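Bd3459 (Bdellovibrio bacteriovorus, PDB 5CEC) is a predatory endopeptidase of the S13 peptidase family that binds the ankyrin-repeat immunity protein Bd3460 and probably cuts peptide bonds in prey peptidoglycan. Local coordinates at residues D60-K65 / T306-I311; P114-N119 / E143-A148; M332-K337 / S353-T358. The protein carries 1 engineered substitution. All blocks are in the same frame, centred on the assembly; numbering follows the deposited sequence.

Interaction 1 of 3, residues D60-K65 / T306-I311; sequences DNKDDK and TCEMMI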
loop_
_atom_site.group_PDB
_atom_site.type_symbol
_atom_site.label_atom_id
_atom_site.label_comp_id
_atom_site.label_asym_id
_atom_site.label_seq_id
_atom_site.Cartn_x
_atom_site.Cartn_y
_atom_site.Cartn_z
ATOM N N ASP A 60 -5.264 28.462 -1.295
ATOM C CA ASP A 60 -6.643 28.844 -0.900
ATOM C C ASP A 60 -7.649 27.732 -0.908
ATOM O O ASP A 60 -8.747 27.926 -0.370
ATOM C CB ASP A 60 -7.199 29.968 -1.764
ATOM C CG ASP A 60 -6.568 31.279 -1.486
ATOM O OD1 ASP A 60 -5.775 31.448 -0.521
ATOM O OD2 ASP A 60 -6.906 32.164 -2.272
ATOM N N ASN A 61 -7.281 26.565 -1.469
ATOM C CA ASN A 61 -8.177 25.440 -1.442
ATOM C C ASN A 61 -7.889 24.514 -0.308
ATOM O O ASN A 61 -8.499 23.474 -0.241
ATOM C CB ASN A 61 -8.164 24.745 -2.792
ATOM C CG ASN A 61 -8.585 25.683 -3.868
ATOM O OD1 ASN A 61 -7.745 26.262 -4.530
ATOM N ND2 ASN A 61 -9.876 25.999 -3.901
ATOM N N LYS A 62 -7.034 24.930 0.648
ATOM C CA LYS A 62 -6.662 24.028 1.759
ATOM C C LYS A 62 -7.813 23.702 2.720
ATOM O O LYS A 62 -7.714 22.764 3.513
ATOM C CB LYS A 62 -5.432 24.549 2.520
ATOM C CG LYS A 62 -5.625 25.850 3.290
ATOM C CD LYS A 62 -4.275 26.318 3.842
ATOM C CE LYS A 62 -4.311 27.725 4.375
ATOM N NZ LYS A 62 -4.511 28.719 3.287
ATOM N N ASP A 63 -8.875 24.516 2.675
ATOM C CA ASP A 63 -10.073 24.288 3.492
ATOM C C ASP A 63 -11.286 23.761 2.687
ATOM O O ASP A 63 -12.443 23.807 3.173
ATOM C CB ASP A 63 -10.426 25.581 4.248
ATOM C CG ASP A 63 -10.703 26.760 3.305
ATOM O OD1 ASP A 63 -10.164 26.779 2.161
ATOM O OD2 ASP A 63 -11.447 27.681 3.718
ATOM N N ASP A 64 -11.029 23.226 1.482
ATOM C CA ASP A 64 -12.078 22.628 0.641
ATOM C C ASP A 64 -11.960 21.103 0.662
ATOM O O ASP A 64 -10.832 20.552 0.655
ATOM C CB ASP A 64 -11.921 23.097 -0.801
ATOM C CG ASP A 64 -12.139 24.580 -0.970
ATOM O OD1 ASP A 64 -12.789 25.175 -0.109
ATOM O OD2 ASP A 64 -11.662 25.130 -1.962
ATOM N N LYS A 65 -13.100 20.402 0.683
ATOM C CA LYS A 65 -13.058 18.930 0.697
ATOM C C LYS A 65 -12.722 18.367 -0.683
ATOM O O LYS A 65 -13.287 18.817 -1.683
ATOM C CB LYS A 65 -14.366 18.281 1.158
ATOM C CG LYS A 65 -14.704 18.534 2.624
ATOM C CD LYS A 65 -15.849 17.623 3.085
ATOM C CE LYS A 65 -17.192 18.013 2.520
ATOM N NZ LYS A 65 -18.265 17.016 2.798
ATOM N N THR A 306 -10.589 18.046 3.931
ATOM C CA THR A 306 -9.730 19.148 3.551
ATOM C C THR A 306 -8.260 18.784 3.735
ATOM O O THR A 306 -7.900 17.959 4.566
ATOM C CB THR A 306 -10.062 20.422 4.343
ATOM O OG1 THR A 306 -9.654 20.250 5.698
ATOM C CG2 THR A 306 -11.567 20.779 4.282
ATOM N N CYS A 307 -7.411 19.494 3.007
ATOM C CA CYS A 307 -5.967 19.346 3.135
ATOM C C CYS A 307 -5.558 19.748 4.577
ATOM O O CYS A 307 -4.746 19.067 5.203
ATOM C CB CYS A 307 -5.273 20.190 2.082
ATOM S SG CYS A 307 -3.537 19.812 1.851
ATOM N N GLU A 308 -6.140 20.835 5.113
ATOM C CA GLU A 308 -5.886 21.231 6.505
ATOM C C GLU A 308 -6.186 20.108 7.492
ATOM O O GLU A 308 -5.406 19.848 8.418
ATOM C CB GLU A 308 -6.684 22.481 6.915
ATOM C CG GLU A 308 -6.139 23.766 6.344
ATOM C CD GLU A 308 -6.770 25.013 6.939
ATOM O OE1 GLU A 308 -7.688 24.912 7.783
ATOM O OE2 GLU A 308 -6.330 26.117 6.567
ATOM N N MET A 309 -7.300 19.403 7.269
ATOM C CA MET A 309 -7.658 18.290 8.139
ATOM C C MET A 309 -6.578 17.195 8.109
ATOM O O MET A 309 -6.296 16.550 9.131
ATOM C CB MET A 309 -9.019 17.702 7.774
ATOM C CG MET A 309 -10.197 18.450 8.360
ATOM S SD MET A 309 -10.269 18.445 10.166
ATOM C CE MET A 309 -9.727 16.809 10.554
ATOM N N MET A 310 -5.995 16.943 6.935
ATOM C CA MET A 310 -4.919 15.966 6.856
ATOM C C MET A 310 -3.691 16.355 7.694
ATOM O O MET A 310 -3.080 15.518 8.360
ATOM C CB MET A 310 -4.568 15.697 5.392
ATOM C CG MET A 310 -5.686 15.063 4.582
ATOM S SD MET A 310 -6.350 13.516 5.278
ATOM C CE MET A 310 -7.728 14.082 6.263
ATOM N N ILE A 311 -3.338 17.634 7.686
ATOM C CA ILE A 311 -2.247 18.118 8.533
ATOM C C ILE A 311 -2.599 17.929 10.011
ATOM O O ILE A 311 -1.775 17.466 10.779
ATOM C CB ILE A 311 -1.928 19.576 8.244
ATOM C CG1 ILE A 311 -1.539 19.755 6.762
ATOM C CG2 ILE A 311 -0.835 20.062 9.185
ATOM C CD1 ILE A 311 -0.312 18.958 6.331
HETATM O O HOH W 1 -8.159 20.854 0.624
#
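Lys62 lays the aliphatic part of its side chain obliquely across the side chain of Glu308. Its CG takes the crowded position between the backbone N and the carbonyl carbon (chi1 66°). This brings CG, CD and CE past the carboxylate; Lys62 CG lies 3.4 Å from Glu308 OE2. The amine does not follow. The chain bends at chi4, and Lys62 NZ stays 4.6 Å from Glu308 OE2, too far for a salt bridge. NZ instead bonds to the carbonyls of Gly58 and Asp59. The opposite charges probably still favour the contact at long range.

The backbone of Lys62 makes the direct bond. Glu308 N donates to Lys62 O at 3.0 Å, nearly straight (168°) and in the carbonyl plane. Lys62 lies in a type I beta turn from Asn61 to Asp64. The backbone bond from Asp64 N to Asn61 O closes the turn, and Asn61 ND2 adds a side-chain bond to Asp64 OD2 at 2.8 Å. Thr306 is the N-cap of the helix that follows. Its OG1 accepts from Met309 N at 3.0 Å, and its methyl CG2 packs 3.3 Å from Asp63 O. A water also links the segments. It donates to Asn61 O and Asp64 O and accepts from Cys307 N at 2.8 Å. The amides of Cys307, Glu308 and Met309, in the first helical turn, thus meet a water, a turn carbonyl and a cap hydroxyl.

The contact joins the loop between strands 57-58 and 65-67 to the start of helix 307-322. Cys307 forms a disulfide with Cys45 of strand 40-48 and packs on strand 376-385, so this helix end is held against the large antiparallel sheet.

Interaction 2 of 3, residues P114-N119 / E143-A148; sequences PLFGRN and ENFLLA. With SO4 (sulfate ion), chain E.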
loop_
_atom_site.group_PDB
_atom_site.type_symbol
_atom_site.label_atom_id
_atom_site.label_comp_id
_atom_site.label_asym_id
_atom_site.label_seq_id
_atom_site.Cartn_x
_atom_site.Cartn_y
_atom_site.Cartn_z
ATOM N N PRO A 114 -8.248 -7.778 12.917
ATOM C CA PRO A 114 -8.482 -7.398 11.509
ATOM C C PRO A 114 -7.419 -7.875 10.553
ATOM O O PRO A 114 -7.394 -7.449 9.405
ATOM C CB PRO A 114 -8.491 -5.865 11.572
ATOM C CG PRO A 114 -7.481 -5.581 12.616
ATOM C CD PRO A 114 -7.642 -6.666 13.663
ATOM N N LEU A 115 -6.547 -8.765 11.024
ATOM C CA LEU A 115 -5.504 -9.358 10.191
ATOM C C LEU A 115 -5.415 -10.848 10.434
ATOM O O LEU A 115 -4.331 -11.406 10.529
ATOM C CB LEU A 115 -4.174 -8.628 10.429
ATOM C CG LEU A 115 -2.978 -8.969 9.555
ATOM C CD1 LEU A 115 -3.385 -9.081 8.101
ATOM C CD2 LEU A 115 -1.834 -7.982 9.754
ATOM N N PHE A 116 -6.573 -11.491 10.465
ATOM C CA PHE A 116 -6.665 -12.920 10.766
ATOM C C PHE A 116 -7.092 -13.601 9.478
ATOM O O PHE A 116 -8.275 -13.620 9.127
ATOM C CB PHE A 116 -7.612 -13.203 11.934
ATOM C CG PHE A 116 -7.319 -14.467 12.667
ATOM C CD1 PHE A 116 -7.164 -15.663 11.999
ATOM C CD2 PHE A 116 -7.168 -14.477 14.037
ATOM C CE1 PHE A 116 -6.894 -16.839 12.670
ATOM C CE2 PHE A 116 -6.896 -15.668 14.726
ATOM C CZ PHE A 116 -6.750 -16.829 14.033
ATOM N N GLY A 117 -6.098 -14.139 8.786
ATOM C CA GLY A 117 -6.296 -14.819 7.524
ATOM C C GLY A 117 -5.372 -16.014 7.441
ATOM O O GLY A 117 -5.093 -16.679 8.449
ATOM N N ARG A 118 -4.860 -16.257 6.241
ATOM C CA ARG A 118 -3.910 -17.359 6.011
ATOM C C ARG A 118 -2.804 -17.429 7.038
ATOM O O ARG A 118 -2.575 -18.488 7.629
ATOM C CB ARG A 118 -3.286 -17.221 4.596
ATOM C CG ARG A 118 -2.276 -18.325 4.265
ATOM C CD ARG A 118 -1.318 -17.894 3.159
ATOM N NE ARG A 118 -2.015 -17.536 1.933
ATOM C CZ ARG A 118 -2.457 -18.405 1.010
ATOM N NH1 ARG A 118 -2.346 -19.717 1.174
ATOM N NH2 ARG A 118 -3.010 -17.937 -0.086
ATOM N N ASN A 119 -2.066 -16.341 7.199
ATOM C CA ASN A 119 -0.804 -16.446 7.947
ATOM C C ASN A 119 -1.023 -16.584 9.448
ATOM O O ASN A 119 -0.335 -17.388 10.113
ATOM C CB ASN A 119 0.117 -15.298 7.583
ATOM C CG ASN A 119 0.609 -15.396 6.172
ATOM O OD1 ASN A 119 0.875 -16.488 5.718
ATOM N ND2 ASN A 119 0.701 -14.289 5.465
ATOM N N GLU A 143 -19.230 -14.549 16.686
ATOM C CA GLU A 143 -19.405 -13.493 15.711
ATOM C C GLU A 143 -18.291 -12.461 15.707
ATOM O O GLU A 143 -18.248 -11.602 14.842
ATOM C CB GLU A 143 -20.773 -12.809 15.866
ATOM C CG GLU A 143 -20.952 -11.992 17.138
ATOM C CD GLU A 143 -21.488 -12.757 18.332
ATOM O OE1 GLU A 143 -21.188 -13.963 18.535
ATOM O OE2 GLU A 143 -22.186 -12.108 19.125
ATOM N N ASN A 144 -17.330 -12.599 16.620
ATOM C CA ASN A 144 -16.182 -11.730 16.610
ATOM C C ASN A 144 -14.957 -12.380 16.016
ATOM O O ASN A 144 -13.915 -11.750 15.969
ATOM C CB ASN A 144 -15.908 -11.219 18.018
ATOM C CG ASN A 144 -17.015 -10.335 18.514
ATOM O OD1 ASN A 144 -17.469 -9.453 17.789
ATOM N ND2 ASN A 144 -17.425 -10.543 19.754
ATOM N N PHE A 145 -15.095 -13.637 15.568
ATOM C CA PHE A 145 -13.988 -14.316 14.903
ATOM C C PHE A 145 -14.055 -13.989 13.422
ATOM O O PHE A 145 -14.826 -14.584 12.670
ATOM C CB PHE A 145 -14.022 -15.824 15.129
ATOM C CG PHE A 145 -12.903 -16.556 14.423
ATOM C CD1 PHE A 145 -11.581 -16.162 14.601
ATOM C CD2 PHE A 145 -13.187 -17.584 13.513
ATOM C CE1 PHE A 145 -10.554 -16.827 13.930
ATOM C CE2 PHE A 145 -12.168 -18.246 12.851
ATOM C CZ PHE A 145 -10.854 -17.864 13.041
ATOM N N LEU A 146 -13.290 -12.982 13.040
ATOM C CA LEU A 146 -13.202 -12.553 11.657
ATOM C C LEU A 146 -12.076 -13.311 11.006
ATOM O O LEU A 146 -10.957 -13.337 11.513
ATOM C CB LEU A 146 -12.991 -11.064 11.541
ATOM C CG LEU A 146 -13.956 -10.199 12.355
ATOM C CD1 LEU A 146 -13.545 -8.730 12.277
ATOM C CD2 LEU A 146 -15.407 -10.408 11.918
ATOM N N LEU A 147 -12.391 -14.013 9.932
ATOM C CA LEU A 147 -11.428 -14.824 9.199
ATOM C C LEU A 147 -11.620 -14.564 7.722
ATOM O O LEU A 147 -12.729 -14.806 7.173
ATOM C CB LEU A 147 -11.627 -16.306 9.492
ATOM C CG LEU A 147 -10.730 -17.266 8.736
ATOM C CD1 LEU A 147 -9.281 -17.127 9.184
ATOM C CD2 LEU A 147 -11.211 -18.689 8.940
ATOM N N ALA A 148 -10.573 -14.045 7.081
ATOM C CA ALA A 148 -10.563 -13.786 5.630
ATOM C C ALA A 148 -9.241 -14.309 5.142
ATOM O O ALA A 148 -8.198 -13.714 5.393
ATOM C CB ALA A 148 -10.669 -12.307 5.333
HETATM S S SO4 E . -4.079 -22.253 -0.608
HETATM O O1 SO4 E . -2.914 -21.441 -1.050
HETATM O O2 SO4 E . -4.907 -22.665 -1.759
HETATM O O3 SO4 E . -4.832 -21.623 0.487
HETATM O O4 SO4 E . -3.601 -23.543 0.017
#
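The touching parts of the two segments, 116-118 and 145-148, run in directions 43° apart and are joined by one backbone bond. Ala148 N donates to Phe116 O at 3.1 Å and 165°, in the carbonyl plane. Leu147 CA also approaches Phe116 O, giving a CA-H...O contact. The segments flank a beta-alpha-beta unit, in which parallel strands 104-109 and 135-141 are joined through helix 118-130. Segment 114-119 leads into its helix, and segment 143-148 follows its second strand. Gly117 is the helix N-cap. It has no CB, and Ala148 O sits just 3.1 Å from Gly117 CA, so the chains run very close here.

The side-chain core of the contact is a T-shaped (edge-to-face) aromatic pair. The edge of Phe145 points at the face of Phe116, with the planes at 83° and the centroids 5.1 Å apart. Phe145 CE1 stands 3.7 Å above the Phe116 plane, over the ring centre. Leu147 adds its CD1 methyl, 3.8 Å from Phe116 CD1, approaching the ring obliquely. Leu146 O meets the root of the same side chain, 3.4 Å from Phe116 CB. Phe145 and Leu147 also lean on helix 167-182, which covers this part of the core.

Arg118 points away from the second segment. Its NE makes a salt bridge with Glu153, its NH1 also bonds to Tyr122 OH, and the guanidinium makes a cation-pi contact with Tyr190. A sulfate ion, probably from the crystallisation liquor, is held at the guanidinium edge and also by Trp149 NE1. Arg118 NH1 gives this ion a good bond to O1, 2.9 Å long, and a weak one to O3.

Interaction 3 of 3, residues M332-K337 / S353-T358; sequences MAVAAK and STTAKT. With SO4 (sulfate ion), chain C.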
loop_
_atom_site.group_PDB
_atom_site.type_symbol
_atom_site.label_atom_id
_atom_site.label_comp_id
_atom_site.label_asym_id
_atom_site.label_seq_id
_atom_site.Cartn_x
_atom_site.Cartn_y
_atom_site.Cartn_z
ATOM N N MET A 332 3.522 3.987 9.516
ATOM C CA MET A 332 3.423 4.438 8.120
ATOM C C MET A 332 4.727 4.170 7.403
ATOM O O MET A 332 5.777 3.983 8.038
ATOM C CB MET A 332 3.141 5.939 8.007
ATOM C CG MET A 332 1.725 6.306 8.358
ATOM S SD MET A 332 1.470 8.075 8.575
ATOM C CE MET A 332 1.776 8.595 6.898
ATOM N N ALA A 333 4.637 4.029 6.078
ATOM C CA ALA A 333 5.754 3.562 5.262
ATOM C C ALA A 333 6.802 4.651 5.075
ATOM O O ALA A 333 6.477 5.834 4.964
ATOM C CB ALA A 333 5.238 3.127 3.916
ATOM N N VAL A 334 8.052 4.232 4.972
ATOM C CA VAL A 334 9.203 5.106 4.781
ATOM C C VAL A 334 9.720 4.944 3.350
ATOM O O VAL A 334 10.054 3.827 2.888
ATOM C CB VAL A 334 10.317 4.816 5.798
ATOM C CG1 VAL A 334 11.490 5.750 5.575
ATOM C CG2 VAL A 334 9.776 4.974 7.209
ATOM N N ALA A 335 9.744 6.070 2.644
ATOM C CA ALA A 335 10.158 6.086 1.244
ATOM C C ALA A 335 11.526 5.425 1.061
ATOM O O ALA A 335 12.496 5.756 1.786
ATOM C CB ALA A 335 10.246 7.500 0.741
ATOM N N ALA A 336 11.591 4.491 0.115
ATOM C CA ALA A 336 12.792 3.743 -0.271
ATOM C C ALA A 336 13.318 2.752 0.742
ATOM O O ALA A 336 14.139 1.939 0.397
ATOM C CB ALA A 336 13.900 4.670 -0.761
ATOM N N LYS A 337 12.899 2.846 1.986
ATOM C CA LYS A 337 13.360 1.928 3.030
ATOM C C LYS A 337 12.404 0.755 3.205
ATOM O O LYS A 337 12.835 -0.360 3.426
ATOM C CB LYS A 337 13.489 2.687 4.354
ATOM C CG LYS A 337 14.477 3.838 4.280
ATOM C CD LYS A 337 15.908 3.349 4.420
ATOM C CE LYS A 337 16.253 3.094 5.898
ATOM N NZ LYS A 337 17.723 3.026 6.140
ATOM N N SER A 353 13.999 9.919 3.991
ATOM C CA SER A 353 13.624 11.122 4.746
ATOM C C SER A 353 12.127 11.250 4.964
ATOM O O SER A 353 11.695 12.040 5.790
ATOM C CB SER A 353 14.068 12.365 3.979
ATOM O OG SER A 353 13.331 12.521 2.779
ATOM N N THR A 354 11.336 10.532 4.177
ATOM C CA THR A 354 9.910 10.802 4.022
ATOM C C THR A 354 9.112 9.595 4.487
ATOM O O THR A 354 9.386 8.473 4.078
ATOM C CB THR A 354 9.624 11.142 2.569
ATOM O OG1 THR A 354 10.375 12.308 2.241
ATOM C CG2 THR A 354 8.156 11.423 2.324
ATOM N N THR A 355 8.128 9.863 5.343
ATOM C CA THR A 355 7.212 8.848 5.868
ATOM C C THR A 355 5.873 9.210 5.281
ATOM O O THR A 355 5.393 10.319 5.542
ATOM C CB THR A 355 7.173 8.853 7.401
ATOM O OG1 THR A 355 8.518 8.759 7.912
ATOM C CG2 THR A 355 6.371 7.742 7.952
ATOM N N ALA A 356 5.242 8.342 4.514
ATOM C CA ALA A 356 4.083 8.795 3.721
ATOM C C ALA A 356 3.133 7.662 3.362
ATOM O O ALA A 356 3.535 6.487 3.284
ATOM C CB ALA A 356 4.525 9.502 2.459
ATOM N N LYS A 357 1.885 8.052 3.114
ATOM C CA LYS A 357 0.826 7.186 2.662
ATOM C C LYS A 357 0.325 7.729 1.327
ATOM O O LYS A 357 0.061 8.896 1.177
ATOM C CB LYS A 357 -0.336 7.179 3.672
ATOM C CG LYS A 357 -1.527 6.286 3.266
ATOM C CD LYS A 357 -1.218 4.802 3.453
ATOM C CE LYS A 357 -2.186 3.922 2.672
ATOM N NZ LYS A 357 -1.882 3.917 1.204
ATOM N N THR A 358 0.179 6.831 0.359
ATOM C CA THR A 358 -0.346 7.091 -0.969
ATOM C C THR A 358 -1.861 6.906 -1.059
ATOM O O THR A 358 -2.480 6.220 -0.239
ATOM C CB THR A 358 0.320 6.117 -1.938
ATOM O OG1 THR A 358 0.171 4.798 -1.434
ATOM C CG2 THR A 358 1.804 6.412 -2.132
HETATM S S SO4 C . -2.713 3.070 -3.000
HETATM O O1 SO4 C . -2.134 1.879 -3.691
HETATM O O2 SO4 C . -2.837 4.237 -3.888
HETATM O O3 SO4 C . -4.047 2.633 -2.360
HETATM O O4 SO4 C . -1.876 3.414 -1.840
HETATM O O HOH W 2 2.170 4.561 4.700
#
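The flat groups are the peptide units of strand 354-361 and of the short, weakly bonded strand 333-334, antiparallel to it. The side chains of Val334 and Thr355 stand on one face of the sheet, those of Ala333 and Ala356 on the other. Ala356 N donates to Ala333 O at 2.8 Å, and Ala335 N to Thr354 O, also at 2.8 Å, both nearly along the C=O axis. Val334 and Thr355 form the non-hydrogen-bonded pair between these bonds. At Ala333 and Ala356 one bond is direct; beside it a water accepts from Ala333 N and donates to Ala356 O.

Thr355 turns CG2 anti to its backbone N, placing the methyl 3.7 Å from Met332 CB. The Met332 chain bends at chi3 (66°), so its CE lies 3.8 Å from Lys357 N.

Lys357 and Thr358 head toward the probable active site. Lys357-Thr358-Gly fits the KTG motif of penicillin-binding proteins, and Ser70 and Lys73 probably form the SxxK motif. Lys357 NZ bonds to Thr358 O at 2.8 Å and weakly to Ser251 OG. Thr358 OG1 donates to O4 of a sulfate, probably from the crystallisation liquor, at 2.5 Å; Ser70, Ser251 and Ser360 also hold it.

Strand 333-334 is outermost on this side of the large antiparallel sheet. Strand 354-361 lies between it and strand 364-373, with Met332 and Lys357 packed against helices 72-84 and 240-250.

In the fold
Interactions 1 and 3 both adjoin the large antiparallel sheet, their centres 21 Å apart. Interaction 3 pairs its short edge strand 333-334 with strand 354-361; interaction 1 joins a turn to the start of a helix packed on it. Interaction 2 lies beside the mixed sheet, between the start of helix 118-130 and the loop after strand 135-141, across the chain's centre from both. Interactions 2 and 3 are buried, whereas interaction 1 is partly open. The chemistry follows: a polar turn, water and helix cap near the surface, an aromatic core in interaction 2, and strand pairing in interaction 3. Sulfates bind beside 2 and 3, but only the second is in the probable catalytic cleft.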